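Local coordinates for protein Nadp(h)-dependent ketose reductase (Bemisia argentifolii, PDB 1E3J) that probably catalyses the NADP(H)-dependent interconversion of ketoses such as fructose and their sugar alcohols, as a zinc-containing member of the alcohol dehydrogenase family, at residues Leu182-Tyr191 and Met307-Leu318. Numbering follows the deposited sequence.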
ATOM      1  N   LEU A 182       8.775  25.737  -5.347  1.00 33.67           N
ATOM      2  CA  LEU A 182       7.497  26.320  -5.767  1.00 36.31           C
ATOM      3  C   LEU A 182       6.578  25.275  -6.402  1.00 35.65           C
ATOM      4  O   LEU A 182       5.393  25.270  -6.089  1.00 36.54           O
ATOM      5  CB  LEU A 182       7.698  27.516  -6.726  1.00 35.34           C
ATOM      6  CG  LEU A 182       8.481  28.669  -6.032  1.00 40.00           C
ATOM      7  CD1 LEU A 182       8.778  29.806  -7.026  1.00 36.31           C
ATOM      8  CD2 LEU A 182       7.690  29.184  -4.809  1.00 35.03           C
ATOM      9  N   VAL A 183       7.076  24.390  -7.265  1.00 34.08           N
ATOM     10  CA  VAL A 183       6.132  23.393  -7.821  1.00 34.59           C
ATOM     11  C   VAL A 183       5.647  22.449  -6.695  1.00 34.21           C
ATOM     12  O   VAL A 183       4.490  22.030  -6.705  1.00 32.92           O
ATOM     13  CB  VAL A 183       6.700  22.583  -9.031  1.00 32.23           C
ATOM     14  CG1 VAL A 183       6.922  23.513 -10.181  1.00 35.09           C
ATOM     15  CG2 VAL A 183       7.986  21.893  -8.703  1.00 33.15           C
ATOM     16  N   SER A 184       6.501  22.171  -5.707  1.00 33.42           N
ATOM     17  CA  SER A 184       6.069  21.343  -4.573  1.00 34.29           C
ATOM     18  C   SER A 184       4.940  22.046  -3.826  1.00 34.65           C
ATOM     19  O   SER A 184       4.034  21.382  -3.321  1.00 34.31           O
ATOM     20  CB  SER A 184       7.209  21.098  -3.596  1.00 35.04           C
ATOM     21  OG  SER A 184       8.191  20.287  -4.197  1.00 35.41           O
ATOM     22  N   VAL A 185       4.978  23.379  -3.747  1.00 34.53           N
ATOM     23  CA  VAL A 185       3.908  24.092  -3.048  1.00 34.75           C
ATOM     24  C   VAL A 185       2.633  23.926  -3.835  1.00 35.05           C
ATOM     25  O   VAL A 185       1.565  23.583  -3.279  1.00 37.37           O
ATOM     26  CB  VAL A 185       4.219  25.609  -2.874  1.00 37.48           C
ATOM     27  CG1 VAL A 185       2.936  26.378  -2.489  1.00 36.93           C
ATOM     28  CG2 VAL A 185       5.279  25.805  -1.777  1.00 32.57           C
ATOM     29  N   LEU A 186       2.738  24.174  -5.131  1.00 33.34           N
ATOM     30  CA  LEU A 186       1.601  24.040  -6.040  1.00 34.71           C
ATOM     31  C   LEU A 186       1.000  22.605  -6.004  1.00 35.67           C
ATOM     32  O   LEU A 186      -0.215  22.441  -5.825  1.00 36.23           O
ATOM     33  CB  LEU A 186       2.041  24.394  -7.473  1.00 34.76           C
ATOM     34  CG  LEU A 186       2.400  25.895  -7.698  1.00 36.24           C
ATOM     35  CD1 LEU A 186       3.069  26.082  -9.039  1.00 33.33           C
ATOM     36  CD2 LEU A 186       1.111  26.720  -7.654  1.00 34.59           C
ATOM     37  N   ALA A 187       1.847  21.581  -6.148  1.00 31.79           N
ATOM     38  CA  ALA A 187       1.363  20.205  -6.138  1.00 33.62           C
ATOM     39  C   ALA A 187       0.749  19.849  -4.774  1.00 30.70           C
ATOM     40  O   ALA A 187      -0.329  19.300  -4.704  1.00 31.03           O
ATOM     41  CB  ALA A 187       2.519  19.215  -6.484  1.00 31.87           C
ATOM     42  N   ALA A 188       1.422  20.217  -3.698  1.00 30.08           N
ATOM     43  CA  ALA A 188       0.940  19.903  -2.372  1.00 30.77           C
ATOM     44  C   ALA A 188      -0.403  20.588  -2.081  1.00 33.54           C
ATOM     45  O   ALA A 188      -1.314  19.975  -1.471  1.00 33.30           O
ATOM     46  CB  ALA A 188       1.985  20.277  -1.346  1.00 29.88           C
ATOM     47  N   LYS A 189      -0.551  21.834  -2.526  1.00 31.69           N
ATOM     48  CA  LYS A 189      -1.820  22.515  -2.302  1.00 33.73           C
ATOM     49  C   LYS A 189      -2.853  21.853  -3.201  1.00 34.08           C
ATOM     50  O   LYS A 189      -3.999  21.641  -2.786  1.00 34.88           O
ATOM     51  CB  LYS A 189      -1.733  24.008  -2.639  1.00 34.04           C
ATOM     52  CG  LYS A 189      -0.874  24.803  -1.669  1.00 35.81           C
ATOM     53  CD  LYS A 189      -1.431  24.769  -0.250  1.00 35.78           C
ATOM     54  CE  LYS A 189      -2.921  25.231  -0.180  1.00 38.45           C
ATOM     55  NZ  LYS A 189      -3.508  24.886   1.186  1.00 37.59           N
ATOM     56  N   ALA A 190      -2.470  21.530  -4.435  1.00 31.34           N
ATOM     57  CA  ALA A 190      -3.437  20.877  -5.285  1.00 32.75           C
ATOM     58  C   ALA A 190      -3.867  19.529  -4.658  1.00 34.31           C
ATOM     59  O   ALA A 190      -4.985  19.081  -4.879  1.00 35.45           O
ATOM     60  CB  ALA A 190      -2.860  20.656  -6.690  1.00 32.42           C
ATOM     61  N   TYR A 191      -3.011  18.897  -3.848  1.00 32.94           N
ATOM     62  CA  TYR A 191      -3.427  17.635  -3.259  1.00 33.12           C
ATOM     63  C   TYR A 191      -4.216  17.805  -1.985  1.00 36.65           C
ATOM     64  O   TYR A 191      -4.534  16.815  -1.327  1.00 39.74           O
ATOM     65  CB  TYR A 191      -2.237  16.712  -2.973  1.00 32.37           C
ATOM     66  CG  TYR A 191      -1.952  15.832  -4.129  1.00 31.72           C
ATOM     67  CD1 TYR A 191      -2.807  14.747  -4.415  1.00 32.73           C
ATOM     68  CD2 TYR A 191      -0.884  16.082  -4.985  1.00 28.22           C
ATOM     69  CE1 TYR A 191      -2.610  13.936  -5.529  1.00 32.29           C
ATOM     70  CE2 TYR A 191      -0.670  15.264  -6.105  1.00 29.93           C
ATOM     71  CZ  TYR A 191      -1.552  14.191  -6.368  1.00 30.92           C
ATOM     72  OH  TYR A 191      -1.409  13.369  -7.461  1.00 33.41           O
ATOM     73  N   MET A 307      -3.856  19.270 -13.151  1.00 41.40           N
ATOM     74  CA  MET A 307      -3.806  20.382 -12.183  1.00 41.20           C
ATOM     75  C   MET A 307      -3.839  21.738 -12.932  1.00 40.34           C
ATOM     76  O   MET A 307      -4.540  22.673 -12.540  1.00 40.52           O
ATOM     77  CB  MET A 307      -2.534  20.337 -11.306  1.00 41.00           C
ATOM     78  CG  MET A 307      -2.435  19.137 -10.377  1.00 39.99           C
ATOM     79  SD  MET A 307      -0.805  19.045  -9.624  1.00 42.52           S
ATOM     80  CE  MET A 307      -0.974  17.640  -8.565  1.00 45.22           C
ATOM     81  N   VAL A 308      -3.087  21.848 -14.013  1.00 38.95           N
ATOM     82  CA  VAL A 308      -3.074  23.112 -14.753  1.00 38.58           C
ATOM     83  C   VAL A 308      -4.392  23.338 -15.526  1.00 39.32           C
ATOM     84  O   VAL A 308      -4.945  24.430 -15.490  1.00 38.86           O
ATOM     85  CB  VAL A 308      -1.876  23.150 -15.729  1.00 36.46           C
ATOM     86  CG1 VAL A 308      -1.885  24.452 -16.537  1.00 36.09           C
ATOM     87  CG2 VAL A 308      -0.588  22.992 -14.952  1.00 32.67           C
ATOM     88  N   ALA A 309      -4.898  22.294 -16.191  1.00 40.05           N
ATOM     89  CA  ALA A 309      -6.129  22.379 -16.995  1.00 43.15           C
ATOM     90  C   ALA A 309      -7.386  22.721 -16.192  1.00 45.24           C
ATOM     91  O   ALA A 309      -8.260  23.448 -16.664  1.00 46.01           O
ATOM     92  CB  ALA A 309      -6.352  21.050 -17.769  1.00 43.35           C
ATOM     93  N   SER A 310      -7.473  22.217 -14.972  1.00 46.07           N
ATOM     94  CA  SER A 310      -8.629  22.491 -14.128  1.00 48.03           C
ATOM     95  C   SER A 310      -8.475  23.816 -13.370  1.00 48.69           C
ATOM     96  O   SER A 310      -9.376  24.237 -12.655  1.00 48.15           O
ATOM     97  CB  SER A 310      -8.813  21.350 -13.129  1.00 46.99           C
ATOM     98  OG  SER A 310      -7.683  21.254 -12.269  1.00 51.16           O
ATOM     99  N   GLY A 311      -7.326  24.469 -13.508  1.00 49.53           N
ATOM    100  CA  GLY A 311      -7.129  25.739 -12.812  1.00 49.50           C
ATOM    101  C   GLY A 311      -6.590  25.634 -11.396  1.00 49.79           C
ATOM    102  O   GLY A 311      -6.569  26.627 -10.680  1.00 49.75           O
ATOM    103  N   ARG A 312      -6.125  24.461 -10.974  1.00 50.58           N
ATOM    104  CA  ARG A 312      -5.599  24.331  -9.595  1.00 52.24           C
ATOM    105  C   ARG A 312      -4.175  24.828  -9.417  1.00 51.63           C
ATOM    106  O   ARG A 312      -3.747  25.094  -8.303  1.00 52.51           O
ATOM    107  CB  ARG A 312      -5.613  22.884  -9.132  1.00 52.57           C
ATOM    108  CG  ARG A 312      -6.993  22.312  -8.928  1.00 54.00           C
ATOM    109  CD  ARG A 312      -6.852  20.900  -8.403  1.00 53.80           C
ATOM    110  NE  ARG A 312      -8.130  20.347  -7.992  1.00 55.17           N
ATOM    111  CZ  ARG A 312      -8.945  19.689  -8.807  1.00 54.78           C
ATOM    112  NH1 ARG A 312      -8.610  19.502 -10.078  1.00 51.49           N
ATOM    113  NH2 ARG A 312     -10.082  19.203  -8.335  1.00 56.56           N
ATOM    114  N   CYS A 313      -3.443  24.932 -10.515  1.00 49.74           N
ATOM    115  CA  CYS A 313      -2.064  25.353 -10.455  1.00 48.47           C
ATOM    116  C   CYS A 313      -1.754  26.343 -11.539  1.00 47.20           C
ATOM    117  O   CYS A 313      -1.913  26.053 -12.730  1.00 47.19           O
ATOM    118  CB  CYS A 313      -1.126  24.152 -10.632  1.00 46.58           C
ATOM    119  SG  CYS A 313      -1.237  23.034  -9.287  1.00 54.63           S
ATOM    120  N   ASN A 314      -1.319  27.511 -11.113  1.00 44.78           N
ATOM    121  CA  ASN A 314      -0.904  28.554 -12.013  1.00 43.27           C
ATOM    122  C   ASN A 314       0.596  28.306 -12.080  1.00 42.14           C
ATOM    123  O   ASN A 314       1.312  28.590 -11.119  1.00 41.31           O
ATOM    124  CB  ASN A 314      -1.148  29.918 -11.371  1.00 44.73           C
ATOM    125  CG  ASN A 314      -0.520  31.066 -12.177  1.00 46.09           C
ATOM    126  OD1 ASN A 314       0.451  30.861 -12.930  1.00 41.78           O
ATOM    127  ND2 ASN A 314      -1.059  32.286 -11.995  1.00 44.25           N
ATOM    128  N   VAL A 315       1.093  27.747 -13.172  1.00 41.32           N
ATOM    129  CA  VAL A 315       2.530  27.542 -13.244  1.00 39.92           C
ATOM    130  C   VAL A 315       3.162  28.646 -14.081  1.00 41.57           C
ATOM    131  O   VAL A 315       4.359  28.860 -14.008  1.00 39.89           O
ATOM    132  CB  VAL A 315       2.909  26.163 -13.869  1.00 39.41           C
ATOM    133  CG1 VAL A 315       2.489  25.030 -12.932  1.00 39.39           C
ATOM    134  CG2 VAL A 315       2.266  26.004 -15.223  1.00 37.52           C
ATOM    135  N   LYS A 316       2.347  29.346 -14.871  1.00 43.78           N
ATOM    136  CA  LYS A 316       2.849  30.411 -15.733  1.00 47.84           C
ATOM    137  C   LYS A 316       3.543  31.514 -14.925  1.00 48.12           C
ATOM    138  O   LYS A 316       4.532  32.095 -15.384  1.00 47.93           O
ATOM    139  CB  LYS A 316       1.705  30.989 -16.605  1.00 50.78           C
ATOM    140  CG  LYS A 316       0.646  31.831 -15.853  1.00 56.65           C
ATOM    141  CD  LYS A 316      -0.731  31.876 -16.589  1.00 60.79           C
ATOM    142  CE  LYS A 316      -0.615  32.332 -18.063  1.00 63.51           C
ATOM    143  NZ  LYS A 316      -1.906  32.253 -18.848  1.00 64.12           N
ATOM    144  N   GLN A 317       3.063  31.778 -13.715  1.00 46.97           N
ATOM    145  CA  GLN A 317       3.679  32.812 -12.884  1.00 48.26           C
ATOM    146  C   GLN A 317       5.117  32.451 -12.539  1.00 48.54           C
ATOM    147  O   GLN A 317       5.810  33.241 -11.915  1.00 49.51           O
ATOM    148  CB  GLN A 317       2.922  32.978 -11.568  1.00 49.82           C
ATOM    149  CG  GLN A 317       3.147  31.812 -10.575  1.00 50.58           C
ATOM    150  CD  GLN A 317       2.145  31.851  -9.440  1.00 54.64           C
ATOM    151  OE1 GLN A 317       2.137  32.799  -8.654  1.00 55.98           O
ATOM    152  NE2 GLN A 317       1.272  30.827  -9.355  1.00 54.74           N
ATOM    153  N   LEU A 318       5.564  31.261 -12.920  1.00 47.83           N
ATOM    154  CA  LEU A 318       6.919  30.819 -12.588  1.00 47.36           C
ATOM    155  C   LEU A 318       7.950  31.337 -13.572  1.00 46.13           C
ATOM    156  O   LEU A 318       9.141  31.383 -13.286  1.00 44.85           O
ATOM    157  CB  LEU A 318       6.990  29.283 -12.566  1.00 47.45           C
ATOM    158  CG  LEU A 318       6.860  28.480 -11.263  1.00 50.65           C
ATOM    159  CD1 LEU A 318       6.155  29.270 -10.191  1.00 46.92           C
ATOM    160  CD2 LEU A 318       6.120  27.166 -11.573  1.00 51.21           C
TER
HETATM  161  O   HOH W   1      -2.143  24.145  -6.350  1.00 47.71           O
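Leu186 and Ala190 face Cys313 across the seam where helix 179-190, the first helix of the Rossmann fold with its GxGxxG-type turn, meets the chain leaving helix 301-309 for strand 319-324 of the catalytic domain's mixed sheet. The contact is mainly apolar. Leu186, long and branched, sets CD1 close to Asn314 O, 4.1 Å from Val315 CG1 and equally near Leu318 CD2, which also meets Val183 CG1. Leu182 CD1 lies 4.1 Å from Leu318 CD1, the side chains passing alongside in roughly opposite senses. One turn after Leu186, the small Ala190 lets both sulfurs come close, its CB 3.9 Å from Met307 SD and from Cys313 SG. The outer torsions of Met307 (chi2 170°, chi3 178°) carry CE to 3.4 Å from Tyr191 CE2; here Leu168 of a neighbouring subunit packs on both side chains.

Backbone and side-chain hydrogen bonds shape the connecting chain. Gly311, at positive phi (87°), ends helix 301-309 in a Schellman motif; a CB there would press on Ser310 O. Met307 O accepts from Arg312 N and Cys313 N. Asn314 suits the next bend because its OD1 accepts from Gln317 N in an Asx motif, while Gln317 NE2 returns a nearly straight bond to Asn314 O; Gln317 OE1 is held by Asn210. No direct hydrogen bond joins the segments, but one water bridges them, donating to Leu186 O at 2.6 Å and to Arg312 O at 2.7 Å.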